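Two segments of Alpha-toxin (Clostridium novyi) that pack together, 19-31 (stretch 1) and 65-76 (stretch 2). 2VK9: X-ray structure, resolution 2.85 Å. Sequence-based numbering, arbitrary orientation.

Stretch 1, residues 19-31: KEPEYNLILDALE
Stretch 2 65-76: SSGRNLALENFR

Two helices that run side by side without touching through their backbones can still pack through side chains that reach across the space between them, and these segments of Clostridium novyi alpha-toxin illustrate the principle. Stretch 1 enters its helix at Pro 21, with Glu 20 at the N-cap position (phi/psi -78/151°), and is helical through Glu 31 and beyond. Stretch 2 is helical by Asn 69 and continues so past Arg 76. The axes run in roughly the same direction, at 27° to each other, and come no closer than 13.3 Å. Side chains fill this gap, burying 378 Å² in total.

Stretch 2 begins with Ser 65 (phi -101°, psi near 11°). Ser 66 (phi -65°, psi near 148°) opens a type I turn that closes at Asn 69. Ser 66 adopts the t rotamer, and its OG accepts a hydrogen bond from Arg 68 N at 3.1 Å, a capping bond that satisfies the amide of Arg 68 in the turn leading into the helix. Gly 67 (-79/-12°) occupies the turn and makes no contact with stretch 1.

Arg 68 (-81/-15°) is the principal bridge, with 92 Å² covered by stretch 1. Its CA lies 9.1 Å from the CA of Tyr 23, and its side chain, with chi1 m, chi2 t and chi3 at 146°, spans that distance. Tyr 23 (chi1 t, chi2 37°) receives the aliphatic part on its ring face: Arg 68 CD sits 3.8 Å from the ring centroid, 13° off the normal, in a CH-pi contact. Farther out, the guanidinium presents a face to the same ring, with Arg 68 NE 3.4 Å from Tyr 23 CE2. Its edge meets Glu 20, whose chi1 is m and chi2 94°. Arg 68 NH1 donates to Glu 20 OE2 in a very short hydrogen bond of 2.5 Å, bent to 116° at the hydrogen and reinforced by opposite charges as a salt bridge.

One helical turn later the chemistry becomes purely apolar. The CA-to-CB bonds of Leu 72 (m, t) and Ile 26 (m, t) each point toward the other stretch, their CA atoms 9.6 Å apart, and Leu 72 CD2 approaches Ile 26 CD1 to 4.2 Å. Glu 73, out of reach of stretch 1, instead forms a salt bridge with Arg 76, 2.8 Å from Glu 73 OE1 to Arg 76 NH1.

Phe 75 (chi1 t, chi2 70°) completes the contact by meeting two residues. Its CE2 lies 4.2 Å from Ile 26 CG2, while Leu 30 (t, p) brings CD1 to the ring edge, 3.7 Å from Phe 75 CE1. The CA atoms of Leu 30 and Phe 75 are 10.4 Å apart.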

# COMPACT_ATOMS: atom_id res chain seq x y z
N LYS A 19 1.09 4.84 48.04
CA LYS A 19 0.48 4.90 46.72
C LYS A 19 0.58 6.34 46.21
O LYS A 19 0.22 7.28 46.91
CB LYS A 19 -0.98 4.47 46.78
CG LYS A 19 -1.24 2.97 47.02
CD LYS A 19 -2.67 2.78 47.55
CE LYS A 19 -3.06 1.32 47.64
NZ LYS A 19 -2.26 0.50 48.61
N GLU A 20 1.09 6.50 44.99
CA GLU A 20 1.14 7.82 44.37
C GLU A 20 -0.26 8.18 43.82
O GLU A 20 -1.05 7.28 43.49
CB GLU A 20 2.19 7.86 43.27
CG GLU A 20 3.60 7.40 43.69
CD GLU A 20 3.87 5.92 43.41
OE1 GLU A 20 5.00 5.59 42.97
OE2 GLU A 20 2.96 5.07 43.61
N PRO A 21 -0.59 9.49 43.77
CA PRO A 21 -1.85 9.89 43.15
C PRO A 21 -2.07 9.33 41.74
O PRO A 21 -3.16 8.84 41.46
CB PRO A 21 -1.78 11.43 43.15
CG PRO A 21 -0.42 11.78 43.56
CD PRO A 21 0.13 10.64 44.33
N GLU A 22 -1.05 9.38 40.88
CA GLU A 22 -1.18 8.83 39.52
C GLU A 22 -1.27 7.29 39.45
O GLU A 22 -1.71 6.74 38.44
CB GLU A 22 -0.13 9.38 38.54
CG GLU A 22 1.23 9.68 39.13
CD GLU A 22 1.28 10.99 39.92
OE1 GLU A 22 0.85 12.04 39.40
OE2 GLU A 22 1.77 10.96 41.06
N TYR A 23 -0.87 6.61 40.52
CA TYR A 23 -1.09 5.18 40.68
C TYR A 23 -2.55 4.93 41.05
O TYR A 23 -3.18 4.04 40.49
CB TYR A 23 -0.15 4.60 41.74
CG TYR A 23 -0.29 3.10 42.06
CD1 TYR A 23 -0.59 2.17 41.06
CD2 TYR A 23 -0.10 2.63 43.36
CE1 TYR A 23 -0.70 0.81 41.36
CE2 TYR A 23 -0.21 1.28 43.66
CZ TYR A 23 -0.51 0.38 42.66
OH TYR A 23 -0.61 -0.96 42.95
N ASN A 24 -3.08 5.72 41.98
CA ASN A 24 -4.51 5.65 42.30
C ASN A 24 -5.43 5.91 41.10
O ASN A 24 -6.48 5.27 40.97
CB ASN A 24 -4.87 6.60 43.45
CG ASN A 24 -4.40 6.09 44.81
OD1 ASN A 24 -4.47 4.89 45.12
ND2 ASN A 24 -3.92 7.01 45.63
N LEU A 25 -5.03 6.84 40.23
CA LEU A 25 -5.76 7.11 38.99
C LEU A 25 -5.97 5.84 38.16
O LEU A 25 -7.09 5.59 37.71
CB LEU A 25 -5.07 8.20 38.16
CG LEU A 25 -5.21 9.66 38.62
CD1 LEU A 25 -4.68 10.60 37.55
CD2 LEU A 25 -6.64 10.02 38.96
N ILE A 26 -4.90 5.07 37.98
CA ILE A 26 -4.94 3.78 37.30
C ILE A 26 -5.89 2.85 38.03
O ILE A 26 -6.73 2.20 37.41
CB ILE A 26 -3.56 3.10 37.26
CG1 ILE A 26 -2.59 3.90 36.41
CG2 ILE A 26 -3.66 1.66 36.77
CD1 ILE A 26 -1.14 3.66 36.77
N LEU A 27 -5.73 2.79 39.35
CA LEU A 27 -6.51 1.91 40.21
C LEU A 27 -7.99 2.24 40.17
O LEU A 27 -8.81 1.35 40.33
CB LEU A 27 -6.01 1.99 41.65
CG LEU A 27 -5.18 0.84 42.28
CD1 LEU A 27 -4.40 -0.02 41.29
CD2 LEU A 27 -4.23 1.44 43.31
N ASP A 28 -8.31 3.51 39.94
CA ASP A 28 -9.70 3.96 39.82
C ASP A 28 -10.28 3.65 38.46
O ASP A 28 -11.42 3.20 38.36
CB ASP A 28 -9.83 5.46 40.07
CG ASP A 28 -9.49 5.85 41.49
OD1 ASP A 28 -9.11 4.96 42.30
OD2 ASP A 28 -9.58 7.06 41.80
N ALA A 29 -9.49 3.89 37.41
CA ALA A 29 -9.90 3.55 36.06
C ALA A 29 -10.08 2.03 35.91
O ALA A 29 -11.01 1.59 35.23
CB ALA A 29 -8.90 4.08 35.07
N LEU A 30 -9.22 1.25 36.54
CA LEU A 30 -9.39 -0.20 36.55
C LEU A 30 -10.63 -0.61 37.35
O LEU A 30 -11.30 -1.58 37.01
CB LEU A 30 -8.16 -0.90 37.11
CG LEU A 30 -8.24 -2.43 37.00
CD1 LEU A 30 -8.25 -2.86 35.55
CD2 LEU A 30 -7.12 -3.10 37.75
N GLU A 31 -10.92 0.14 38.41
CA GLU A 31 -12.08 -0.12 39.25
C GLU A 31 -13.37 -0.00 38.44
O GLU A 31 -14.21 -0.91 38.44
CB GLU A 31 -12.09 0.86 40.44
CG GLU A 31 -13.33 0.83 41.33
CD GLU A 31 -13.33 -0.33 42.30
OE1 GLU A 31 -13.41 -1.50 41.85
OE2 GLU A 31 -13.25 -0.06 43.52
N SER A 65 11.97 5.15 37.49
CA SER A 65 12.70 4.15 38.26
C SER A 65 11.84 3.38 39.27
O SER A 65 12.37 2.63 40.09
CB SER A 65 13.93 4.79 38.93
OG SER A 65 13.54 5.86 39.78
N SER A 66 10.52 3.54 39.19
CA SER A 66 9.60 2.93 40.16
C SER A 66 9.62 1.43 40.10
O SER A 66 9.81 0.84 39.05
CB SER A 66 8.17 3.41 39.95
OG SER A 66 7.29 2.68 40.78
N GLY A 67 9.39 0.81 41.25
CA GLY A 67 9.40 -0.64 41.35
C GLY A 67 8.11 -1.23 40.85
O GLY A 67 8.03 -2.43 40.65
N ARG A 68 7.11 -0.37 40.64
CA ARG A 68 5.78 -0.78 40.16
C ARG A 68 5.73 -0.98 38.65
O ARG A 68 4.80 -1.58 38.14
CB ARG A 68 4.71 0.25 40.56
CG ARG A 68 4.69 0.61 42.03
CD ARG A 68 3.39 1.24 42.49
NE ARG A 68 3.12 0.84 43.87
CZ ARG A 68 3.13 1.65 44.93
NH1 ARG A 68 3.38 2.95 44.80
NH2 ARG A 68 2.88 1.17 46.13
N ASN A 69 6.74 -0.47 37.94
CA ASN A 69 6.75 -0.46 36.48
C ASN A 69 6.58 -1.80 35.81
O ASN A 69 5.80 -1.92 34.87
CB ASN A 69 7.99 0.24 35.94
CG ASN A 69 7.92 1.73 36.10
OD1 ASN A 69 6.91 2.28 36.54
ND2 ASN A 69 9.00 2.41 35.73
N LEU A 70 7.34 -2.80 36.26
CA LEU A 70 7.28 -4.12 35.64
C LEU A 70 5.89 -4.73 35.75
O LEU A 70 5.36 -5.28 34.80
CB LEU A 70 8.32 -5.05 36.27
CG LEU A 70 8.39 -6.47 35.70
CD1 LEU A 70 8.81 -6.43 34.23
CD2 LEU A 70 9.35 -7.33 36.51
N ALA A 71 5.29 -4.57 36.93
CA ALA A 71 3.94 -5.04 37.15
C ALA A 71 2.95 -4.33 36.23
O ALA A 71 2.04 -4.96 35.67
CB ALA A 71 3.54 -4.85 38.60
N LEU A 72 3.14 -3.03 36.06
CA LEU A 72 2.25 -2.19 35.27
C LEU A 72 2.41 -2.46 33.79
O LEU A 72 1.46 -2.31 33.04
CB LEU A 72 2.47 -0.71 35.58
CG LEU A 72 1.80 -0.23 36.87
CD1 LEU A 72 2.29 1.14 37.25
CD2 LEU A 72 0.28 -0.25 36.78
N GLU A 73 3.61 -2.85 33.37
CA GLU A 73 3.84 -3.23 31.99
C GLU A 73 3.16 -4.57 31.67
O GLU A 73 2.53 -4.70 30.62
CB GLU A 73 5.34 -3.27 31.68
CG GLU A 73 5.69 -3.22 30.18
CD GLU A 73 5.47 -1.85 29.52
OE1 GLU A 73 5.51 -0.80 30.23
OE2 GLU A 73 5.27 -1.81 28.29
N ASN A 74 3.28 -5.54 32.57
CA ASN A 74 2.51 -6.79 32.45
C ASN A 74 1.01 -6.50 32.44
O ASN A 74 0.26 -7.13 31.70
CB ASN A 74 2.83 -7.76 33.58
CG ASN A 74 4.23 -8.35 33.49
OD1 ASN A 74 4.88 -8.29 32.45
ND2 ASN A 74 4.69 -8.93 34.58
N PHE A 75 0.58 -5.56 33.27
CA PHE A 75 -0.81 -5.16 33.30
C PHE A 75 -1.21 -4.58 31.96
O PHE A 75 -2.28 -4.89 31.44
CB PHE A 75 -1.05 -4.14 34.41
CG PHE A 75 -2.35 -3.39 34.26
CD1 PHE A 75 -3.57 -4.03 34.46
CD2 PHE A 75 -2.35 -2.03 33.92
CE1 PHE A 75 -4.77 -3.34 34.32
CE2 PHE A 75 -3.55 -1.33 33.79
CZ PHE A 75 -4.76 -1.98 33.98
N ARG A 76 -0.35 -3.74 31.39
CA ARG A 76 -0.61 -3.11 30.10
C ARG A 76 -0.80 -4.17 29.01
O ARG A 76 -1.70 -4.06 28.19
CB ARG A 76 0.49 -2.12 29.73
CG ARG A 76 0.38 -1.58 28.32
CD ARG A 76 1.63 -0.86 27.91
NE ARG A 76 1.54 0.56 28.19
CZ ARG A 76 2.57 1.31 28.57
NH1 ARG A 76 3.77 0.78 28.73
NH2 ARG A 76 2.38 2.60 28.80